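Local coordinates for protein phosphohistidine phosphatase SixA (Escherichia coli, PDB 1UJC) that removes the phosphoryl group from phosphohistidine in the HPt domain of the ArcB sensor, acting within a multistep His-Asp phosphorelay, at residues H8-A12 and L23-G27; E30-M34 and T130-A134; S51-A56 and V105-L109. All blocks are in the same frame, centred on the assembly; numbering follows the deposited sequence.

Interaction 1 (H8-A12 and L23-G27); sequences HGDAA and LTTNG. With WO4 (tungstate(VI)ion), chain C.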
loop_
_atom_site.group_PDB
_atom_site.type_symbol
_atom_site.label_atom_id
_atom_site.label_comp_id
_atom_site.label_asym_id
_atom_site.label_seq_id
_atom_site.Cartn_x
_atom_site.Cartn_y
_atom_site.Cartn_z
ATOM N N HIS A 8 2.541 -2.304 -5.477
ATOM C CA HIS A 8 3.824 -2.986 -5.514
ATOM C C HIS A 8 4.691 -2.361 -6.611
ATOM O O HIS A 8 4.176 -1.724 -7.530
ATOM C CB HIS A 8 3.605 -4.469 -5.804
ATOM C CG HIS A 8 3.125 -4.736 -7.194
ATOM N ND1 HIS A 8 3.947 -4.625 -8.292
ATOM C CD2 HIS A 8 1.899 -5.058 -7.670
ATOM C CE1 HIS A 8 3.249 -4.865 -9.387
ATOM N NE2 HIS A 8 2.003 -5.131 -9.036
ATOM N N GLY A 9 6.003 -2.547 -6.505
ATOM C CA GLY A 9 6.917 -1.987 -7.486
ATOM C C GLY A 9 6.969 -2.758 -8.793
ATOM O O GLY A 9 6.412 -3.849 -8.903
ATOM N N ASP A 10 7.635 -2.174 -9.785
ATOM C CA ASP A 10 7.793 -2.773 -11.103
ATOM C C ASP A 10 8.229 -4.235 -10.955
ATOM O O ASP A 10 9.166 -4.541 -10.215
ATOM C CB ASP A 10 8.834 -1.980 -11.898
ATOM C CG ASP A 10 8.939 -2.432 -13.339
ATOM O OD1 ASP A 10 7.968 -2.264 -14.106
ATOM O OD2 ASP A 10 10.001 -2.959 -13.707
ATOM N N ALA A 11 7.554 -5.133 -11.665
ATOM C CA ALA A 11 7.860 -6.554 -11.559
ATOM C C ALA A 11 8.113 -7.253 -12.889
ATOM O O ALA A 11 7.560 -6.872 -13.919
ATOM C CB ALA A 11 6.731 -7.259 -10.821
ATOM N N ALA A 12 8.943 -8.291 -12.850
ATOM C CA ALA A 12 9.261 -9.061 -14.042
ATOM C C ALA A 12 7.967 -9.568 -14.665
ATOM O O ALA A 12 7.049 -9.994 -13.959
ATOM C CB ALA A 12 10.163 -10.227 -13.682
ATOM N N LEU A 23 10.220 -8.829 -8.090
ATOM C CA LEU A 23 10.350 -7.410 -8.383
ATOM C C LEU A 23 11.561 -7.224 -9.295
ATOM O O LEU A 23 12.484 -8.030 -9.273
ATOM C CB LEU A 23 10.552 -6.643 -7.072
ATOM C CG LEU A 23 9.701 -5.407 -6.759
ATOM C CD1 LEU A 23 8.253 -5.612 -7.207
ATOM C CD2 LEU A 23 9.774 -5.132 -5.261
ATOM N N THR A 24 11.548 -6.186 -10.122
ATOM C CA THR A 24 12.692 -5.919 -10.991
ATOM C C THR A 24 13.635 -5.004 -10.210
ATOM O O THR A 24 13.266 -4.455 -9.170
ATOM C CB THR A 24 12.290 -5.161 -12.264
ATOM O OG1 THR A 24 11.882 -3.833 -11.906
ATOM C CG2 THR A 24 11.146 -5.870 -12.986
ATOM N N THR A 25 14.848 -4.839 -10.722
ATOM C CA THR A 25 15.834 -3.975 -10.094
ATOM C C THR A 25 15.261 -2.570 -9.946
ATOM O O THR A 25 15.375 -1.955 -8.886
ATOM C CB THR A 25 17.114 -3.923 -10.944
ATOM O OG1 THR A 25 17.723 -5.221 -10.944
ATOM C CG2 THR A 25 18.088 -2.906 -10.395
ATOM N N ASN A 26 14.643 -2.071 -11.011
ATOM C CA ASN A 26 14.035 -0.741 -11.007
ATOM C C ASN A 26 12.904 -0.717 -9.985
ATOM O O ASN A 26 12.762 0.244 -9.231
ATOM C CB ASN A 26 13.498 -0.400 -12.405
ATOM C CG ASN A 26 12.651 0.863 -12.421
ATOM O OD1 ASN A 26 13.152 1.976 -12.219
ATOM N ND2 ASN A 26 11.353 0.693 -12.659
ATOM N N GLY A 27 12.108 -1.784 -9.963
ATOM C CA GLY A 27 11.009 -1.870 -9.017
ATOM C C GLY A 27 11.525 -1.758 -7.597
ATOM O O GLY A 27 10.870 -1.172 -6.733
HETATM W W WO4 C . 0.121 -5.359 -10.638
HETATM O O1 WO4 C . -0.400 -3.940 -9.792
HETATM O O2 WO4 C . 0.162 -6.711 -9.553
HETATM O O3 WO4 C . 1.615 -5.085 -11.462
HETATM O O4 WO4 C . -1.053 -5.735 -11.852
#

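Interaction 2 (E30-M34 and T130-A134); sequences ESRLM and TSAIA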
loop_
_atom_site.group_PDB
_atom_site.type_symbol
_atom_site.label_atom_id
_atom_site.label_comp_id
_atom_site.label_asym_id
_atom_site.label_seq_id
_atom_site.Cartn_x
_atom_site.Cartn_y
_atom_site.Cartn_z
ATOM N N GLU A 30 12.879 2.051 -7.156
ATOM C CA GLU A 30 11.790 2.996 -6.948
ATOM C C GLU A 30 11.059 2.773 -5.637
ATOM O O GLU A 30 10.573 3.726 -5.027
ATOM C CB GLU A 30 10.788 2.926 -8.096
ATOM C CG GLU A 30 11.390 3.217 -9.445
ATOM C CD GLU A 30 10.333 3.451 -10.492
ATOM O OE1 GLU A 30 9.357 2.669 -10.531
ATOM O OE2 GLU A 30 10.480 4.413 -11.276
ATOM N N SER A 31 10.970 1.523 -5.201
ATOM C CA SER A 31 10.296 1.250 -3.944
ATOM C C SER A 31 11.095 1.844 -2.787
ATOM O O SER A 31 10.517 2.346 -1.822
ATOM C CB SER A 31 10.096 -0.254 -3.755
ATOM O OG SER A 31 8.989 -0.700 -4.524
ATOM N N ARG A 32 12.423 1.794 -2.892
ATOM C CA ARG A 32 13.289 2.358 -1.860
ATOM C C ARG A 32 13.186 3.878 -1.920
ATOM O O ARG A 32 13.248 4.563 -0.896
ATOM C CB ARG A 32 14.751 1.933 -2.067
ATOM C CG ARG A 32 15.115 0.568 -1.484
ATOM C CD ARG A 32 16.633 0.443 -1.275
ATOM N NE ARG A 32 16.972 -0.632 -0.341
ATOM C CZ ARG A 32 17.233 -1.888 -0.697
ATOM N NH1 ARG A 32 17.204 -2.236 -1.972
ATOM N NH2 ARG A 32 17.510 -2.802 0.224
ATOM N N LEU A 33 13.022 4.396 -3.134
ATOM C CA LEU A 33 12.901 5.832 -3.359
ATOM C C LEU A 33 11.682 6.375 -2.611
ATOM O O LEU A 33 11.770 7.379 -1.897
ATOM C CB LEU A 33 12.761 6.103 -4.860
ATOM C CG LEU A 33 12.893 7.540 -5.368
ATOM C CD1 LEU A 33 14.238 8.117 -4.938
ATOM C CD2 LEU A 33 12.783 7.548 -6.893
ATOM N N MET A 34 10.544 5.705 -2.779
ATOM C CA MET A 34 9.307 6.111 -2.117
ATOM C C MET A 34 9.411 5.923 -0.602
ATOM O O MET A 34 8.874 6.720 0.171
ATOM C CB MET A 34 8.129 5.297 -2.651
ATOM C CG MET A 34 7.770 5.580 -4.105
ATOM S SD MET A 34 7.189 7.272 -4.371
ATOM C CE MET A 34 5.709 7.261 -3.404
ATOM N N THR A 130 3.494 2.125 -10.506
ATOM C CA THR A 130 4.168 1.240 -9.555
ATOM C C THR A 130 4.889 2.017 -8.448
ATOM O O THR A 130 5.503 3.052 -8.699
ATOM C CB THR A 130 5.172 0.289 -10.262
ATOM O OG1 THR A 130 6.063 1.048 -11.088
ATOM C CG2 THR A 130 4.433 -0.731 -11.117
ATOM N N SER A 131 4.791 1.507 -7.221
ATOM C CA SER A 131 5.407 2.122 -6.045
ATOM C C SER A 131 4.727 3.414 -5.591
ATOM O O SER A 131 5.120 3.994 -4.583
ATOM C CB SER A 131 6.896 2.400 -6.291
ATOM O OG SER A 131 7.642 1.200 -6.397
ATOM N N ALA A 132 3.714 3.862 -6.329
ATOM C CA ALA A 132 2.993 5.085 -5.975
ATOM C C ALA A 132 2.244 4.891 -4.659
ATOM O O ALA A 132 1.809 3.787 -4.345
ATOM C CB ALA A 132 2.013 5.459 -7.084
ATOM N N ILE A 133 2.081 5.968 -3.899
ATOM C CA ILE A 133 1.400 5.882 -2.614
ATOM C C ILE A 133 0.263 6.883 -2.454
ATOM O O ILE A 133 0.412 8.068 -2.750
ATOM C CB ILE A 133 2.387 6.100 -1.448
ATOM C CG1 ILE A 133 3.423 4.976 -1.422
ATOM C CG2 ILE A 133 1.637 6.147 -0.122
ATOM C CD1 ILE A 133 4.496 5.166 -0.368
ATOM N N ALA A 134 -0.872 6.392 -1.973
ATOM C CA ALA A 134 -2.027 7.245 -1.743
ATOM C C ALA A 134 -2.201 7.403 -0.241
ATOM O O ALA A 134 -2.104 6.430 0.510
ATOM C CB ALA A 134 -3.270 6.624 -2.353
HETATM O O HOH W 1 6.586 4.059 -11.043
HETATM O O HOH W 2 8.316 0.757 -9.284
#

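Interaction 3 (S51-A56 and V105-L109); sequences SPFLRA and VISHL. With WO4 (tungstate(VI)ion), chain C.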
loop_
_atom_site.group_PDB
_atom_site.type_symbol
_atom_site.label_atom_id
_atom_site.label_comp_id
_atom_site.label_asym_id
_atom_site.label_seq_id
_atom_site.Cartn_x
_atom_site.Cartn_y
_atom_site.Cartn_z
ATOM N N SER A 51 -0.144 -7.944 0.495
ATOM C CA SER A 51 -0.689 -9.002 -0.339
ATOM C C SER A 51 0.229 -10.217 -0.234
ATOM O O SER A 51 1.430 -10.075 -0.023
ATOM C CB SER A 51 -0.749 -8.545 -1.795
ATOM O OG SER A 51 -0.866 -9.655 -2.664
ATOM N N PRO A 52 -0.333 -11.427 -0.376
ATOM C CA PRO A 52 0.418 -12.687 -0.302
ATOM C C PRO A 52 1.335 -12.902 -1.509
ATOM O O PRO A 52 2.211 -13.762 -1.482
ATOM C CB PRO A 52 -0.684 -13.747 -0.249
ATOM C CG PRO A 52 -1.852 -13.012 0.330
ATOM C CD PRO A 52 -1.780 -11.690 -0.390
ATOM N N PHE A 53 1.122 -12.125 -2.569
ATOM C CA PHE A 53 1.930 -12.260 -3.778
ATOM C C PHE A 53 3.349 -11.731 -3.610
ATOM O O PHE A 53 3.570 -10.657 -3.041
ATOM C CB PHE A 53 1.246 -11.561 -4.957
ATOM C CG PHE A 53 0.006 -12.266 -5.450
ATOM C CD1 PHE A 53 -0.445 -13.436 -4.837
ATOM C CD2 PHE A 53 -0.716 -11.756 -6.522
ATOM C CE1 PHE A 53 -1.599 -14.081 -5.285
ATOM C CE2 PHE A 53 -1.868 -12.395 -6.976
ATOM C CZ PHE A 53 -2.311 -13.556 -6.358
ATOM N N LEU A 54 4.305 -12.497 -4.127
ATOM C CA LEU A 54 5.720 -12.165 -4.024
ATOM C C LEU A 54 6.099 -10.723 -4.336
ATOM O O LEU A 54 6.919 -10.137 -3.628
ATOM C CB LEU A 54 6.554 -13.120 -4.891
ATOM C CG LEU A 54 6.652 -14.567 -4.385
ATOM C CD1 LEU A 54 7.659 -15.347 -5.209
ATOM C CD2 LEU A 54 7.079 -14.564 -2.933
ATOM N N ARG A 55 5.515 -10.137 -5.377
ATOM C CA ARG A 55 5.860 -8.760 -5.714
ATOM C C ARG A 55 5.460 -7.771 -4.621
ATOM O O ARG A 55 6.125 -6.753 -4.426
ATOM C CB ARG A 55 5.253 -8.361 -7.067
ATOM C CG ARG A 55 3.767 -8.607 -7.248
ATOM C CD ARG A 55 3.418 -8.399 -8.715
ATOM N NE ARG A 55 1.996 -8.523 -9.038
ATOM C CZ ARG A 55 1.337 -9.672 -9.189
ATOM N NH1 ARG A 55 1.956 -10.836 -9.041
ATOM N NH2 ARG A 55 0.054 -9.652 -9.524
ATOM N N ALA A 56 4.390 -8.073 -3.895
ATOM C CA ALA A 56 3.948 -7.192 -2.820
ATOM C C ALA A 56 4.899 -7.333 -1.628
ATOM O O ALA A 56 5.411 -6.345 -1.101
ATOM C CB ALA A 56 2.519 -7.539 -2.405
ATOM N N VAL A 105 -0.393 -0.094 3.477
ATOM C CA VAL A 105 -1.006 -1.193 2.726
ATOM C C VAL A 105 -0.327 -1.345 1.368
ATOM O O VAL A 105 -0.336 -0.421 0.558
ATOM C CB VAL A 105 -2.516 -0.929 2.484
ATOM C CG1 VAL A 105 -3.147 -2.113 1.751
ATOM C CG2 VAL A 105 -3.222 -0.677 3.805
ATOM N N ILE A 106 0.263 -2.510 1.121
ATOM C CA ILE A 106 0.944 -2.765 -0.144
ATOM C C ILE A 106 0.111 -3.770 -0.924
ATOM O O ILE A 106 -0.116 -4.888 -0.461
ATOM C CB ILE A 106 2.366 -3.313 0.094
ATOM C CG1 ILE A 106 3.208 -2.259 0.818
ATOM C CG2 ILE A 106 3.014 -3.670 -1.226
ATOM C CD1 ILE A 106 4.624 -2.712 1.141
ATOM N N SER A 107 -0.340 -3.372 -2.112
ATOM C CA SER A 107 -1.197 -4.236 -2.912
ATOM C C SER A 107 -0.988 -4.148 -4.421
ATOM O O SER A 107 0.125 -3.920 -4.894
ATOM C CB SER A 107 -2.658 -3.931 -2.572
ATOM O OG SER A 107 -3.540 -4.890 -3.122
ATOM N N HIS A 108 -2.072 -4.336 -5.173
ATOM C CA HIS A 108 -2.002 -4.309 -6.626
ATOM C C HIS A 108 -3.192 -3.610 -7.262
ATOM O O HIS A 108 -4.165 -3.254 -6.591
ATOM C CB HIS A 108 -1.992 -5.731 -7.206
ATOM C CG HIS A 108 -1.254 -6.740 -6.384
ATOM N ND1 HIS A 108 -0.195 -7.468 -6.883
ATOM C CD2 HIS A 108 -1.455 -7.187 -5.122
ATOM C CE1 HIS A 108 0.223 -8.318 -5.964
ATOM N NE2 HIS A 108 -0.525 -8.168 -4.886
ATOM N N LEU A 109 -3.085 -3.413 -8.574
ATOM C CA LEU A 109 -4.177 -2.849 -9.352
ATOM C C LEU A 109 -5.021 -4.108 -9.527
ATOM O O LEU A 109 -4.480 -5.210 -9.578
ATOM C CB LEU A 109 -3.712 -2.398 -10.738
ATOM C CG LEU A 109 -2.702 -1.270 -10.945
ATOM C CD1 LEU A 109 -2.365 -1.197 -12.430
ATOM C CD2 LEU A 109 -3.271 0.043 -10.457
HETATM W W WO4 C . 0.121 -5.359 -10.638
HETATM O O1 WO4 C . -0.400 -3.940 -9.792
HETATM O O2 WO4 C . 0.162 -6.711 -9.553
HETATM O O3 WO4 C . 1.615 -5.085 -11.462
HETATM O O4 WO4 C . -1.053 -5.735 -11.852
#

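Interaction 1 (H8-A12 and L23-G27)
The N-cap of helix 25-40 is where Thr24 meets Asp10, a residue of the loop that leaves the tungstate site after strand 2-7. Thr24 OG1 donates to Asp10 OD2 at 2.7 Å, reaching the lone pair that faces away from the other carboxylate oxygen, and in turn accepts from Gly27 N at 2.8 Å, the capping bond of the helix. A chi1 of -173°, which sets CG opposite the backbone N, turns the Asp10 carboxylate to this hydroxyl, while the amide of Asn26 crosses beside its CB. The backbones join as well: Thr24 N donates almost straight to Asp10 O at 2.9 Å, and Gly27 CA approaches the same oxygen through a CA-H...O contact of 3.5 Å. Ala11 and Leu23 form a single beta bridge next to this bond.

Arg7, His8 and Gly9 make up the RHG motif of the histidine phosphatase superfamily; the loop held against the helix start follows directly on this motif and brings His8 to the site. His8 NE2 lies 2.5 Å from the tungsten of the bound tungstate, consistent with the phosphate-accepting histidine of the family. At the far side of the ring, ND1 donates to Gly9 O at 2.7 Å, with that oxygen in the ring plane, which fixes the rotation of the imidazole and leaves NE2 directed at the metal. Leu23 CD1 packs 3.1 Å from Gly9 O, and Thr24 CG2 lies against the Ala11-Ala12 peptide.

Interaction 2 (E30-M34 and T130-A134)
Glu30 faces Thr130 across two bridging waters: OE1 stands 3.7 Å from Thr130 OG1, and one water links the two, also donating to Thr130 O at 2.8 Å. A second water donates to Thr130 OG1 at 2.9 Å and lies 3.0 Å from Ser131 OG; it is modelled so near OE1 that the strength of that link is doubtful. The other carboxylate oxygen, OE2, forms a salt bridge with Lys156.

One residue on, Ser31 meets Ser131 hydroxyl to hydroxyl, a close approach of 3.0 Å from OG to OG. Ser31 OG is itself hydrogen-bonded to Gly27 O one turn back in the helix.

Met34, a turn beyond Glu30, makes the apolar part of the contact. Its CG lies 3.1 Å from Ser131 O, and bends at chi2 and chi3 (both -64°) fold the chain back over that oxygen and carry CE to Ile133 CG1, 3.8 Å away, the two side chains running alongside each other in opposing senses. Cut back to alanine, Met34 would lose CG, SD and CE, which is likely to leave Ile133 CG1 without its methyl partner and open a gap over Ser131 O. Through this packing helix 25-40 lies against the start of strand 133-138, with Met6 of the adjoining, antiparallel strand 2-7 touching both Met34 and Ile133.

The chemistry is thus divided: water and hydroxyls mediate at the Glu30 end, whereas at the Met34 end Ser131 O is buried under thioether carbons with no polar partner in the model, which probably carries an energetic cost.

Interaction 3 (S51-A56 and V105-L109)
The imidazole of His108 and the guanidinium of Arg55 stand nearly upright to each other, their planes 80° apart, with His108 CE1 over one guanidinium face, offset toward its rim. Tungstate O2 lies in plane at the edges of both groups: His108 ND1 donates to it at 2.8 Å, Arg55 NE at 2.6 Å and Arg55 NH2 at 2.9 Å, so three N-H groups grip one oxygen. Phe53 turns its ring edge to the His108 face in an offset edge-to-face pair, centroids 5.4 Å apart, and sets its CB at the imidazole edge.

At its other nitrogen, NE2, His108 is hydrogen-bonded to Ser51 OG at 2.7 Å, a second-shell contact that probably steadies the imidazole, whose ND1 faces the anion. The same hydroxyl accepts from Phe53 N, making an ST turn ahead of helix 54-66. These residues sit where the parallel strands 47-50 and 102-107 end, the strand-end position of the phosphate pocket in histidine phosphatases, and Ser51 N still donates to Ile106 O at 3.2 Å.

In Arg55 chi2 and chi3 are near 180° (-169° and -177°), which stretches the side chain out to the anion, and Asp18 forms a salt bridge with its NH2. Toward the strand, Ala56 CB packs on Ile106 CG2 at 4.1 Å, while Leu109 N donates to tungstate O1 at 3.0 Å.

Interactions 1 and 3, with centres 12 Å apart, meet at the tungstate: His8 binds the metal while Arg55, His108 and Leu109 hold its oxygens, and Arg7 completes the pocket. Between them His8 N probably hydrogen-bonds to Ser107 O (3.0 Å), and His8 CD2 packs 3.3 Å from His108 ND1. Interaction 2 shares helix 25-40 with interaction 1, their centres 10 Å apart, and backs the same loop: Gly9 CA touches Ser131 OG at 3.4 Å, and the Thr130 side chain comes within about 5 Å of the anion. Interactions 2 and 3 do not touch, their nearest atoms lying about 7 Å apart, though each involves the central sheet, at strands 133-138 and 102-107.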